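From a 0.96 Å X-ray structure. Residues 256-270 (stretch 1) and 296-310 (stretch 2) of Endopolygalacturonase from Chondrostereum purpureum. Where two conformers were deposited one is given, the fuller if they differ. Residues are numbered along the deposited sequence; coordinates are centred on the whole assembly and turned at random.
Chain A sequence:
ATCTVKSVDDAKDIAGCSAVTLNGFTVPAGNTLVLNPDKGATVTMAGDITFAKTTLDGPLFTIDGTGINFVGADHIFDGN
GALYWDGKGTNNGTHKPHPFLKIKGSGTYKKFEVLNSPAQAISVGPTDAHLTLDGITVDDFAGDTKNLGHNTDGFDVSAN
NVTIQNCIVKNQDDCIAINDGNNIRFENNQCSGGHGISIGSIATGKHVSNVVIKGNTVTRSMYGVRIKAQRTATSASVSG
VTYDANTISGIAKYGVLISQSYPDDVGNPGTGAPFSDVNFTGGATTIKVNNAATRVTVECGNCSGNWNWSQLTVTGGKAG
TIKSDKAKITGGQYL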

# COMPACT_ATOMS: atom_id res chain seq x y z
N VAL A 256 11.10 7.73 -10.67
CA VAL A 256 9.73 8.19 -10.77
C VAL A 256 9.17 7.69 -12.07
O VAL A 256 9.76 7.91 -13.12
N LEU A 257 7.97 7.02 -12.01
CA LEU A 257 7.25 6.67 -13.22
C LEU A 257 5.79 7.08 -13.03
O LEU A 257 5.09 6.57 -12.17
N ILE A 258 5.38 8.08 -13.83
CA ILE A 258 4.00 8.60 -13.83
C ILE A 258 3.48 8.24 -15.20
O ILE A 258 4.00 8.78 -16.19
N SER A 259 2.50 7.34 -15.28
CA SER A 259 2.14 6.78 -16.57
C SER A 259 0.67 6.41 -16.66
O SER A 259 0.09 5.82 -15.76
N GLN A 260 0.09 6.77 -17.82
CA GLN A 260 -1.27 6.41 -18.17
C GLN A 260 -1.30 5.28 -19.22
O GLN A 260 -2.35 5.09 -19.87
N SER A 261 -0.25 4.51 -19.31
CA SER A 261 -0.15 3.38 -20.25
C SER A 261 -0.31 2.02 -19.57
O SER A 261 -0.14 0.99 -20.26
N TYR A 262 -0.58 1.98 -18.27
CA TYR A 262 -0.52 0.69 -17.55
C TYR A 262 -1.44 -0.31 -18.21
O TYR A 262 -2.59 -0.01 -18.58
N PRO A 263 -1.01 -1.58 -18.31
CA PRO A 263 0.16 -2.19 -17.65
C PRO A 263 1.52 -1.89 -18.30
O PRO A 263 2.57 -2.23 -17.76
N ASP A 264 1.54 -1.26 -19.49
CA ASP A 264 2.78 -0.87 -20.10
C ASP A 264 3.34 0.37 -19.41
O ASP A 264 2.59 1.21 -18.88
N ASP A 265 4.67 0.53 -19.44
CA ASP A 265 5.28 1.75 -18.90
C ASP A 265 5.00 2.97 -19.82
O ASP A 265 4.69 4.05 -19.25
N VAL A 266 5.10 2.80 -21.10
CA VAL A 266 4.89 3.89 -22.05
C VAL A 266 4.14 3.33 -23.27
O VAL A 266 3.98 2.10 -23.41
N GLY A 267 3.71 4.27 -24.12
CA GLY A 267 3.05 3.97 -25.39
C GLY A 267 1.56 4.19 -25.34
O GLY A 267 0.86 3.68 -24.42
N ASN A 268 1.01 4.93 -26.28
CA ASN A 268 -0.42 5.12 -26.47
C ASN A 268 -1.05 5.33 -25.10
O ASN A 268 -2.00 4.62 -24.77
N PRO A 269 -0.61 6.34 -24.32
CA PRO A 269 -1.23 6.54 -23.00
C PRO A 269 -2.70 6.91 -23.13
O PRO A 269 -3.15 7.61 -24.02
N GLY A 270 -3.46 6.45 -22.14
CA GLY A 270 -4.89 6.76 -22.08
C GLY A 270 -5.16 8.21 -21.71
O GLY A 270 -4.32 8.91 -21.14
N VAL A 296 13.56 9.59 -14.33
CA VAL A 296 12.15 10.02 -14.33
C VAL A 296 11.55 9.83 -15.71
O VAL A 296 12.09 10.33 -16.70
N THR A 297 10.39 9.18 -15.77
CA THR A 297 9.56 9.19 -16.98
C THR A 297 8.14 9.61 -16.58
O THR A 297 7.58 9.08 -15.60
N VAL A 298 7.60 10.54 -17.36
CA VAL A 298 6.20 10.96 -17.27
C VAL A 298 5.60 10.66 -18.65
O VAL A 298 6.11 11.17 -19.65
N GLU A 299 4.54 9.83 -18.66
CA GLU A 299 3.86 9.42 -19.91
C GLU A 299 2.38 9.72 -19.75
O GLU A 299 1.60 8.89 -19.29
N CYS A 300 2.00 10.92 -20.15
CA CYS A 300 0.63 11.41 -20.02
C CYS A 300 -0.09 11.43 -21.36
O CYS A 300 0.40 12.01 -22.33
N GLY A 301 -1.32 10.87 -21.36
CA GLY A 301 -2.32 11.21 -22.38
C GLY A 301 -3.19 12.35 -21.94
O GLY A 301 -3.77 13.03 -22.82
N ASN A 302 -3.36 12.60 -20.63
CA ASN A 302 -4.24 13.67 -20.17
C ASN A 302 -3.77 14.08 -18.77
O ASN A 302 -4.08 13.40 -17.77
N CYS A 303 -2.98 15.16 -18.71
CA CYS A 303 -2.48 15.67 -17.41
C CYS A 303 -2.58 17.18 -17.44
O CYS A 303 -2.40 17.78 -18.51
N SER A 304 -2.85 17.78 -16.28
CA SER A 304 -3.06 19.20 -16.16
C SER A 304 -2.40 19.76 -14.89
O SER A 304 -2.19 19.04 -13.89
N GLY A 305 -2.17 21.07 -14.90
CA GLY A 305 -1.74 21.82 -13.74
C GLY A 305 -0.28 22.27 -13.84
O GLY A 305 0.46 21.95 -14.77
N ASN A 306 0.09 23.05 -12.80
CA ASN A 306 1.48 23.54 -12.65
C ASN A 306 2.13 22.65 -11.62
O ASN A 306 1.94 22.81 -10.41
N TRP A 307 2.86 21.65 -12.14
CA TRP A 307 3.49 20.63 -11.27
C TRP A 307 4.81 21.22 -10.79
O TRP A 307 5.79 21.34 -11.56
N ASN A 308 4.81 21.60 -9.50
CA ASN A 308 6.04 22.20 -8.91
C ASN A 308 6.89 21.02 -8.38
O ASN A 308 6.48 20.40 -7.39
N TRP A 309 7.96 20.72 -9.10
CA TRP A 309 8.86 19.62 -8.74
C TRP A 309 10.20 20.17 -8.22
O TRP A 309 11.23 19.51 -8.25
N SER A 310 10.15 21.39 -7.62
CA SER A 310 11.39 22.07 -7.23
C SER A 310 12.19 21.30 -6.25
O SER A 310 13.42 21.44 -6.25

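Ile-258 forms the apolar centre of the contact. It lies on the same sheet face as Val-256, Val-296 and Val-298. Its chi1 is m and its chi2 is t, which carries CD1 to 3.6 Å from Trp-309 CZ2. Its other branch also meets an indole: Ile-258 CG2 is 4.2 Å from Trp-307 CH2. Both tryptophans point toward stretch 1 with chi1 m, and both meet the isoleucine obliquely. Trp-307 NE1 is satisfied within its own stretch, by a hydrogen bond of 2.8 Å to Ser-304 O.

The three valines of this face are all t. Val-256 CB lies 4.0 Å from Val-296 CG2, and Val-256 CG1 reaches to 4.3 Å from Trp-309 CH2. Ile-258 CB is 4.3 Å from Val-298 CG2. Val-256 with Val-296 and Ile-258 with Val-298 sit side by side because their strands are parallel and in register. The backbone ladder holds that register, for example through Thr-297 N to Val-256 O at 3.0 Å.

The other face carries Leu-257, Ser-259, Thr-297 and Glu-299. Leu-257 is t, p, and its CD1 packs 3.8 Å from Thr-297 CG2. Thr-297 is m. Its methyl CG2 also meets Val-266 CG1 at 3.9 Å, so it bridges the strand and the loop. Its OG1 is hydrogen-bonded elsewhere in the structure.

Glu-299 has the largest covered area in the contact. Its chi1 is t and its chi2 is p, and its end bends nearer to the loop of stretch 1. Gly-267 N donates a hydrogen bond to Glu-299 OE2 at 2.8 Å. Val-266, rotamer m, places CB 3.7 Å from Glu-299 CD. Pro-269 CD is 3.5 Å from Glu-299 OE2. Ser-261 OG lies 3.6 Å from Glu-299 CG and donates to Gly-267 O at 2.9 Å. Ser-259 OG donates to Asp-265 O at 2.6 Å. These two serine bonds tie Asp-265 and Gly-267 of the loop back to Ser-259 and Ser-261.

Gln-260 makes the polar edge. It points toward stretch 2 with chi1 m and chi2 t. Its amide pairs with the backbone of Asn-302: Asn-302 N donates to Gln-260 OE1 at 2.9 Å, and Gln-260 NE2 donates to Asn-302 O at 2.9 Å. Gly-301 N adds a weak hydrogen bond to Gln-260 OE1 at 2.7 Å. The turn it grips is closed by the disulfide Cys-300 SG to Cys-303 SG, 2.0 Å. Pro-269 CB rests 3.5 Å from Gly-301 N. A CB on Gly-301 would clash with the carbonyl oxygens of Pro-269 and Gly-270.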

# COMPACT_ATOMS: atom_id res chain seq x y z
CB VAL A 256 9.64 9.75 -10.75
CG1 VAL A 256 8.21 10.25 -10.93
CG2 VAL A 256 10.31 10.36 -9.51
CB LEU A 257 7.35 5.17 -13.57
CG LEU A 257 6.52 4.72 -14.81
CD1 LEU A 257 7.01 5.39 -16.08
CD2 LEU A 257 6.56 3.21 -14.95
CB ILE A 258 3.99 10.08 -13.49
CG1 ILE A 258 4.37 10.21 -11.96
CG2 ILE A 258 2.61 10.68 -13.76
CD1 ILE A 258 4.71 11.61 -11.55
CB SER A 259 2.98 5.53 -16.83
OG SER A 259 2.50 4.87 -18.03
CB GLN A 260 -2.02 7.67 -18.64
CG GLN A 260 -2.32 8.58 -17.46
CD GLN A 260 -2.70 10.00 -17.84
OE1 GLN A 260 -2.29 10.53 -18.89
NE2 GLN A 260 -3.45 10.66 -16.98
CB SER A 261 1.18 3.41 -20.98
OG SER A 261 1.28 4.62 -21.76
CB TYR A 262 -0.91 0.99 -16.04
CG TYR A 262 -0.63 -0.17 -15.17
CD1 TYR A 262 0.66 -0.31 -14.57
CD2 TYR A 262 -1.61 -1.11 -14.96
CE1 TYR A 262 0.83 -1.44 -13.79
CE2 TYR A 262 -1.44 -2.24 -14.19
CZ TYR A 262 -0.16 -2.38 -13.58
OH TYR A 262 0.20 -3.45 -12.76
CB PRO A 263 -0.13 -3.69 -17.74
CG PRO A 263 -0.98 -3.83 -18.99
CD PRO A 263 -1.90 -2.61 -18.93
CB ASP A 264 2.54 -0.57 -21.57
CG ASP A 264 2.12 -1.80 -22.37
OD1 ASP A 264 2.79 -2.84 -22.23
OD2 ASP A 264 1.14 -1.68 -23.12
CB ASP A 265 6.79 1.52 -18.72
CG ASP A 265 7.16 0.50 -17.68
OD1 ASP A 265 6.41 0.12 -16.75
OD2 ASP A 265 8.35 0.02 -17.79
CB VAL A 266 6.22 4.52 -22.48
CG1 VAL A 266 7.00 5.11 -21.30
CG2 VAL A 266 7.12 3.53 -23.18
CB ASN A 268 -1.04 3.93 -27.20
CG ASN A 268 -2.49 3.86 -27.63
OD1 ASN A 268 -3.27 2.82 -27.81
ND2 ASN A 268 -3.03 5.06 -27.91
CB PRO A 269 -0.38 7.65 -22.36
CG PRO A 269 0.07 8.44 -23.60
CD PRO A 269 0.44 7.32 -24.61
CB VAL A 296 12.07 11.51 -13.96
CG1 VAL A 296 10.63 12.05 -14.11
CG2 VAL A 296 12.59 11.77 -12.55
CB THR A 297 9.56 7.85 -17.72
OG1 THR A 297 10.86 7.79 -18.40
CG2 THR A 297 8.45 7.69 -18.76
CB VAL A 298 6.08 12.46 -16.94
CG1 VAL A 298 4.61 12.89 -17.01
CG2 VAL A 298 6.70 12.75 -15.57
CB GLU A 299 4.14 7.93 -20.18
CG GLU A 299 3.46 7.43 -21.46
CD GLU A 299 4.24 7.65 -22.73
OE1 GLU A 299 5.27 8.34 -22.72
OE2 GLU A 299 3.82 7.09 -23.78
CB CYS A 300 0.59 12.88 -19.53
SG CYS A 300 1.04 13.11 -17.79
CB ASN A 302 -5.70 13.20 -20.18
CG ASN A 302 -6.66 14.31 -19.79
OD1 ASN A 302 -6.25 15.47 -19.58
ND2 ASN A 302 -7.95 13.95 -19.71
CB CYS A 303 -1.00 15.31 -17.20
SG CYS A 303 -0.79 13.50 -16.96
CB SER A 304 -4.56 19.52 -16.08
OG SER A 304 -5.17 19.34 -17.36
CB ASN A 306 1.47 24.99 -12.18
CG ASN A 306 0.85 25.88 -13.27
OD1 ASN A 306 1.32 25.88 -14.40
ND2 ASN A 306 -0.21 26.57 -12.93
CB TRP A 307 3.72 19.36 -12.08
CG TRP A 307 2.46 18.65 -12.50
CD1 TRP A 307 1.17 19.12 -12.51
CD2 TRP A 307 2.42 17.29 -12.97
NE1 TRP A 307 0.30 18.08 -12.95
CE2 TRP A 307 1.06 16.98 -13.27
CE3 TRP A 307 3.39 16.28 -13.20
CZ2 TRP A 307 0.69 15.73 -13.77
CZ3 TRP A 307 3.01 15.05 -13.69
CH2 TRP A 307 1.66 14.77 -13.97
CB ASN A 308 5.61 23.13 -7.76
CG ASN A 308 6.82 23.85 -7.17
OD1 ASN A 308 7.96 23.38 -7.29
ND2 ASN A 308 6.57 24.98 -6.57
CB TRP A 309 9.09 18.71 -9.95
CG TRP A 309 7.88 17.84 -10.23
CD1 TRP A 309 6.57 18.01 -9.85
CD2 TRP A 309 7.93 16.60 -10.98
NE1 TRP A 309 5.79 16.94 -10.32
CE2 TRP A 309 6.61 16.08 -11.01
CE3 TRP A 309 8.97 15.91 -11.63
CZ2 TRP A 309 6.34 14.86 -11.68
CZ3 TRP A 309 8.67 14.72 -12.27
CH2 TRP A 309 7.36 14.21 -12.29
CB SER A 310 11.01 23.45 -6.65
OG SER A 310 10.11 23.29 -5.52